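Local coordinates for nuclear and cytoplasmic polyadenylated RNA-binding protein PUB1 (Saccharomyces cerevisiae, PDB 3MD1) that binds polyadenylated RNA with a preference for poly(U), and is represented here by its second RNA recognition motif, at residues T17-F25 / A59-N69. Residues are numbered along the deposited sequence; the frame is centred on the assembly and turned at random.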
ATOM      1  N   THR A  17       0.215  -7.758  -7.389  1.00 13.51           N
ATOM      2  CA  THR A  17      -0.390  -8.255  -6.154  1.00 13.61           C
ATOM      3  C   THR A  17      -0.965  -7.121  -5.295  1.00 13.60           C
ATOM      4  O   THR A  17      -2.114  -7.189  -4.835  1.00 13.17           O
ATOM      5  CB  THR A  17       0.614  -9.142  -5.359  1.00 13.48           C
ATOM      6  OG1 THR A  17       1.015 -10.254  -6.181  1.00 14.50           O
ATOM      7  CG2 THR A  17      -0.029  -9.677  -4.077  1.00 13.86           C
ATOM      8  N   LEU A  18      -0.176  -6.067  -5.103  1.00 13.60           N
ATOM      9  CA  LEU A  18      -0.618  -4.923  -4.309  1.00 13.34           C
ATOM     10  C   LEU A  18      -1.832  -4.235  -4.944  1.00 14.13           C
ATOM     11  O   LEU A  18      -2.830  -3.980  -4.270  1.00 14.21           O
ATOM     12  CB  LEU A  18       0.526  -3.933  -4.076  1.00 13.32           C
ATOM     13  CG  LEU A  18       0.114  -2.670  -3.310  1.00 11.78           C
ATOM     14  CD1 LEU A  18      -0.286  -2.972  -1.850  1.00 12.70           C
ATOM     15  CD2 LEU A  18       1.202  -1.608  -3.393  1.00 10.99           C
ATOM     16  N   ARG A  19      -1.756  -3.973  -6.249  1.00 14.56           N
ATOM     17  CA  ARG A  19      -2.869  -3.334  -6.972  1.00 15.34           C
ATOM     18  C   ARG A  19      -4.158  -4.131  -6.898  1.00 15.76           C
ATOM     19  O   ARG A  19      -5.222  -3.560  -6.671  1.00 15.97           O
ATOM     20  CB  ARG A  19      -2.496  -3.085  -8.427  1.00 15.38           C
ATOM     21  CG  ARG A  19      -1.520  -1.951  -8.588  1.00 15.81           C
ATOM     22  CD  ARG A  19      -0.755  -2.087  -9.870  1.00 15.31           C
ATOM     23  NE  ARG A  19       0.256  -1.045  -9.966  1.00 16.28           N
ATOM     24  CZ  ARG A  19       1.194  -0.982 -10.903  1.00 15.27           C
ATOM     25  NH1 ARG A  19       1.269  -1.922 -11.842  1.00 15.60           N
ATOM     26  NH2 ARG A  19       2.062   0.021 -10.890  1.00 14.52           N
ATOM     27  N   ASN A  20      -4.050  -5.450  -7.054  1.00 16.15           N
ATOM     28  CA  ASN A  20      -5.211  -6.342  -6.979  1.00 16.80           C
ATOM     29  C   ASN A  20      -5.924  -6.268  -5.625  1.00 16.22           C
ATOM     30  O   ASN A  20      -7.143  -6.467  -5.546  1.00 16.50           O
ATOM     31  CB  ASN A  20      -4.810  -7.789  -7.278  1.00 16.89           C
ATOM     32  CG  ASN A  20      -4.674  -8.078  -8.773  1.00 18.88           C
ATOM     33  OD1 ASN A  20      -5.007  -7.247  -9.626  1.00 20.89           O
ATOM     34  ND2 ASN A  20      -4.184  -9.269  -9.093  1.00 20.07           N
ATOM     35  N   ALA A  21      -5.159  -5.975  -4.568  1.00 15.92           N
ATOM     36  CA  ALA A  21      -5.704  -5.892  -3.213  1.00 15.24           C
ATOM     37  C   ALA A  21      -6.492  -4.604  -2.977  1.00 14.97           C
ATOM     38  O   ALA A  21      -7.371  -4.575  -2.110  1.00 15.77           O
ATOM     39  CB  ALA A  21      -4.599  -6.046  -2.185  1.00 15.70           C
ATOM     40  N   PHE A  22      -6.212  -3.559  -3.760  1.00 14.07           N
ATOM     41  CA  PHE A  22      -6.870  -2.251  -3.566  1.00 14.07           C
ATOM     42  C   PHE A  22      -7.684  -1.690  -4.740  1.00 14.77           C
ATOM     43  O   PHE A  22      -8.426  -0.720  -4.550  1.00 13.98           O
ATOM     44  CB  PHE A  22      -5.844  -1.203  -3.100  1.00 13.87           C
ATOM     45  CG  PHE A  22      -5.310  -1.451  -1.714  1.00 12.11           C
ATOM     46  CD1 PHE A  22      -4.212  -2.288  -1.520  1.00 11.26           C
ATOM     47  CD2 PHE A  22      -5.900  -0.840  -0.602  1.00 10.37           C
ATOM     48  CE1 PHE A  22      -3.702  -2.524  -0.238  1.00  9.45           C
ATOM     49  CE2 PHE A  22      -5.408  -1.074   0.681  1.00 10.25           C
ATOM     50  CZ  PHE A  22      -4.296  -1.917   0.866  1.00  9.49           C
ATOM     51  N   LYS A  23      -7.509  -2.296  -5.925  1.00 15.02           N
ATOM     52  CA  LYS A  23      -8.085  -1.886  -7.228  1.00 16.95           C
ATOM     53  C   LYS A  23      -9.545  -1.422  -7.195  1.00 16.83           C
ATOM     54  O   LYS A  23      -9.932  -0.469  -7.886  1.00 17.32           O
ATOM     55  CB  LYS A  23      -8.021  -3.073  -8.212  1.00 17.27           C
ATOM     56  CG  LYS A  23      -6.922  -3.027  -9.246  1.00 19.71           C
ATOM     57  CD  LYS A  23      -7.380  -3.628 -10.579  1.00 21.20           C
ATOM     58  CE  LYS A  23      -7.139  -5.136 -10.700  1.00 22.37           C
ATOM     59  NZ  LYS A  23      -8.138  -5.962  -9.967  1.00 22.17           N
ATOM     60  N   ASP A  24     -10.357  -2.112  -6.408  1.00 17.28           N
ATOM     61  CA  ASP A  24     -11.802  -1.929  -6.474  1.00 17.32           C
ATOM     62  C   ASP A  24     -12.391  -0.981  -5.429  1.00 16.97           C
ATOM     63  O   ASP A  24     -13.598  -0.743  -5.399  1.00 16.97           O
ATOM     64  CB  ASP A  24     -12.495  -3.291  -6.454  1.00 17.92           C
ATOM     65  CG  ASP A  24     -12.099  -4.161  -7.637  1.00 19.06           C
ATOM     66  OD1 ASP A  24     -12.149  -3.676  -8.792  1.00 20.69           O
ATOM     67  OD2 ASP A  24     -11.729  -5.332  -7.418  1.00 20.01           O
ATOM     68  N   PHE A  25     -11.542  -0.423  -4.576  1.00 16.52           N
ATOM     69  CA  PHE A  25     -12.015   0.543  -3.605  1.00 16.15           C
ATOM     70  C   PHE A  25     -12.390   1.849  -4.281  1.00 16.91           C
ATOM     71  O   PHE A  25     -11.686   2.282  -5.206  1.00 17.02           O
ATOM     72  CB  PHE A  25     -10.961   0.782  -2.529  1.00 15.87           C
ATOM     73  CG  PHE A  25     -10.900  -0.314  -1.511  1.00 14.48           C
ATOM     74  CD1 PHE A  25     -11.791  -0.335  -0.445  1.00 14.19           C
ATOM     75  CD2 PHE A  25      -9.952  -1.329  -1.609  1.00 13.76           C
ATOM     76  CE1 PHE A  25     -11.751  -1.364   0.496  1.00 13.51           C
ATOM     77  CE2 PHE A  25      -9.895  -2.347  -0.656  1.00 13.08           C
ATOM     78  CZ  PHE A  25     -10.808  -2.365   0.394  1.00 12.86           C
ATOM     79  N   ALA A  59     -10.645   2.901   2.859  1.00  6.73           N
ATOM     80  CA  ALA A  59      -9.878   1.773   2.334  1.00  6.80           C
ATOM     81  C   ALA A  59      -8.832   1.349   3.357  1.00  6.30           C
ATOM     82  O   ALA A  59      -8.630   0.159   3.622  1.00  5.43           O
ATOM     83  CB  ALA A  59      -9.236   2.131   1.026  1.00  7.02           C
ATOM     84  N   MET A  60      -8.168   2.339   3.941  1.00  5.47           N
ATOM     85  CA  MET A  60      -7.230   2.084   5.025  1.00  5.39           C
ATOM     86  C   MET A  60      -7.898   1.296   6.149  1.00  5.75           C
ATOM     87  O   MET A  60      -7.365   0.291   6.612  1.00  5.45           O
ATOM     88  CB  MET A  60      -6.671   3.396   5.565  1.00  5.66           C
ATOM     89  CG  MET A  60      -5.934   3.246   6.882  1.00  5.68           C
ATOM     90  SD  MET A  60      -4.804   4.602   7.282  1.00  6.36           S
ATOM     91  CE  MET A  60      -5.812   6.056   6.930  1.00  8.85           C
ATOM     92  N   ASP A  61      -9.063   1.763   6.593  1.00  6.56           N
ATOM     93  CA  ASP A  61      -9.700   1.154   7.754  1.00  6.84           C
ATOM     94  C   ASP A  61     -10.211  -0.248   7.422  1.00  6.55           C
ATOM     95  O   ASP A  61     -10.093  -1.175   8.217  1.00  6.39           O
ATOM     96  CB  ASP A  61     -10.798   2.074   8.334  1.00  7.14           C
ATOM     97  CG  ASP A  61     -10.218   3.371   8.914  1.00  8.68           C
ATOM     98  OD1 ASP A  61      -9.061   3.348   9.404  1.00  8.77           O
ATOM     99  OD2 ASP A  61     -10.909   4.422   8.875  1.00 10.09           O
ATOM    100  N   SER A  62     -10.713  -0.390   6.209  1.00  5.86           N
ATOM    101  CA  SER A  62     -11.184  -1.664   5.704  1.00  5.86           C
ATOM    102  C   SER A  62     -10.094  -2.737   5.641  1.00  6.11           C
ATOM    103  O   SER A  62     -10.345  -3.901   5.957  1.00  7.47           O
ATOM    104  CB  SER A  62     -11.744  -1.425   4.304  1.00  6.52           C
ATOM    105  OG  SER A  62     -12.671  -2.402   3.957  1.00  3.78           O
ATOM    106  N   MET A  63      -8.891  -2.334   5.246  1.00  6.57           N
ATOM    107  CA  MET A  63      -7.762  -3.244   5.022  1.00  5.71           C
ATOM    108  C   MET A  63      -6.754  -3.331   6.169  1.00  5.75           C
ATOM    109  O   MET A  63      -5.841  -4.159   6.133  1.00  5.23           O
ATOM    110  CB  MET A  63      -7.024  -2.869   3.721  1.00  5.26           C
ATOM    111  CG  MET A  63      -7.889  -2.996   2.475  1.00  6.41           C
ATOM    112  SD  MET A  63      -8.408  -4.696   2.130  1.00  7.92           S
ATOM    113  CE  MET A  63      -6.984  -5.260   1.187  1.00  9.50           C
ATOM    114  N   GLN A  64      -6.893  -2.458   7.169  1.00  6.90           N
ATOM    115  CA  GLN A  64      -5.953  -2.414   8.287  1.00  6.55           C
ATOM    116  C   GLN A  64      -5.811  -3.785   8.951  1.00  7.16           C
ATOM    117  O   GLN A  64      -6.807  -4.382   9.398  1.00  7.57           O
ATOM    118  CB  GLN A  64      -6.416  -1.387   9.328  1.00  6.59           C
ATOM    119  CG  GLN A  64      -5.402  -1.094  10.425  1.00  6.89           C
ATOM    120  CD  GLN A  64      -4.204  -0.354   9.888  1.00  5.70           C
ATOM    121  OE1 GLN A  64      -4.220   0.874   9.749  1.00 10.18           O
ATOM    122  NE2 GLN A  64      -3.181  -1.092   9.560  1.00  5.79           N
ATOM    123  N   GLY A  65      -4.576  -4.287   8.991  1.00  7.41           N
ATOM    124  CA  GLY A  65      -4.272  -5.560   9.631  1.00  8.76           C
ATOM    125  C   GLY A  65      -4.806  -6.802   8.947  1.00  9.70           C
ATOM    126  O   GLY A  65      -4.708  -7.897   9.503  1.00  9.58           O
ATOM    127  N   GLN A  66      -5.390  -6.634   7.761  1.00  9.93           N
ATOM    128  CA  GLN A  66      -5.871  -7.775   6.989  1.00 10.24           C
ATOM    129  C   GLN A  66      -4.675  -8.426   6.323  1.00 11.23           C
ATOM    130  O   GLN A  66      -3.697  -7.755   6.006  1.00 10.72           O
ATOM    131  CB  GLN A  66      -6.926  -7.351   5.959  1.00 10.60           C
ATOM    132  CG  GLN A  66      -8.110  -6.580   6.559  1.00  8.92           C
ATOM    133  CD  GLN A  66      -9.069  -7.428   7.385  1.00 10.19           C
ATOM    134  OE1 GLN A  66     -10.002  -6.897   8.004  1.00 11.11           O
ATOM    135  NE2 GLN A  66      -8.849  -8.737   7.401  1.00  6.62           N
ATOM    136  N   ASP A  67      -4.732  -9.740   6.142  1.00 12.51           N
ATOM    137  CA  ASP A  67      -3.594 -10.474   5.571  1.00 13.59           C
ATOM    138  C   ASP A  67      -3.487 -10.398   4.054  1.00 13.71           C
ATOM    139  O   ASP A  67      -4.469 -10.560   3.332  1.00 14.91           O
ATOM    140  CB  ASP A  67      -3.612 -11.940   6.021  1.00 14.50           C
ATOM    141  CG  ASP A  67      -2.959 -12.151   7.384  1.00 15.84           C
ATOM    142  OD1 ASP A  67      -2.555 -11.159   8.033  1.00 19.29           O
ATOM    143  OD2 ASP A  67      -2.845 -13.313   7.803  1.00 19.82           O
ATOM    144  N   LEU A  68      -2.268 -10.157   3.584  1.00 13.09           N
ATOM    145  CA  LEU A  68      -1.933 -10.279   2.176  1.00 13.26           C
ATOM    146  C   LEU A  68      -0.694 -11.153   2.100  1.00 13.24           C
ATOM    147  O   LEU A  68       0.312 -10.851   2.732  1.00 14.01           O
ATOM    148  CB  LEU A  68      -1.649  -8.904   1.569  1.00 12.44           C
ATOM    149  CG  LEU A  68      -1.193  -8.916   0.104  1.00 12.55           C
ATOM    150  CD1 LEU A  68      -2.281  -9.483  -0.815  1.00 13.14           C
ATOM    151  CD2 LEU A  68      -0.785  -7.500  -0.296  1.00 11.37           C
ATOM    152  N   ASN A  69      -0.779 -12.251   1.337  1.00 14.08           N
ATOM    153  CA  ASN A  69       0.329 -13.205   1.253  1.00 13.98           C
ATOM    154  C   ASN A  69       0.908 -13.540   2.635  1.00 13.55           C
ATOM    155  O   ASN A  69       2.121 -13.590   2.818  1.00 14.34           O
ATOM    156  CB  ASN A  69       1.422 -12.706   0.293  1.00 13.82           C
ATOM    157  CG  ASN A  69       0.979 -12.712  -1.166  1.00 13.84           C
ATOM    158  OD1 ASN A  69      -0.201 -12.899  -1.475  1.00 15.90           O
ATOM    159  ND2 ASN A  69       1.932 -12.521  -2.071  1.00 14.10           N
TER
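M63 and F25 meet because each sends CG anti to its own carbonyl carbon (chi1 -62° and -78°), and the methionine then bends again at chi2 and chi3, carrying its sulfur past the edge of F25 and its methyl over the face of F22. Its CG lies 3.6 Å from F25 CZ and is equally near F22 CE2, so one methylene is shared by two rings. The sulfur treats those rings differently: M63 SD sits at the edge of F25, 4.9 Å from the ring centroid, but stands above the face of F22 at a longer 5.3 Å. Beyond it, the methyl CE hangs over that same F22 face, towards its rim, and reaches 3.4 Å from A21 O. The case illustrates how one flexible side chain can join helix 15-22 and the turn that follows it to helix 53-63 without any hydrogen bond between the two segments. These are the two helices of the RRM, the βαββαβ fold, packed side by side on one face of its antiparallel sheet; F22 also touches V48, and F25 and A59 both touch F50, on strand 45-50. One turn earlier in helix 53-63, A59 CB rests over one face of F25, 4.1 Å from the centroid in a CH-pi contact, while S62 OG borders the ring edge near its plane. With an alanine in place of F25, the methyl of A59 would probably lose its aromatic cover and the M63 thioether one of its two ring partners, opening a gap between the turn after helix 15-22 and helix 53-63. After the type II turn from M63 to Q66, the short strand 67-68 continues the apolar seam: L68 CD1 lies 4.0 Å from T17 CG2 and 4.4 Å from A21 CB. That threonine methyl also meets the N69 amide, whose ND2 is hydrogen-bonded to N12, while T17 OG1 pairs with D14.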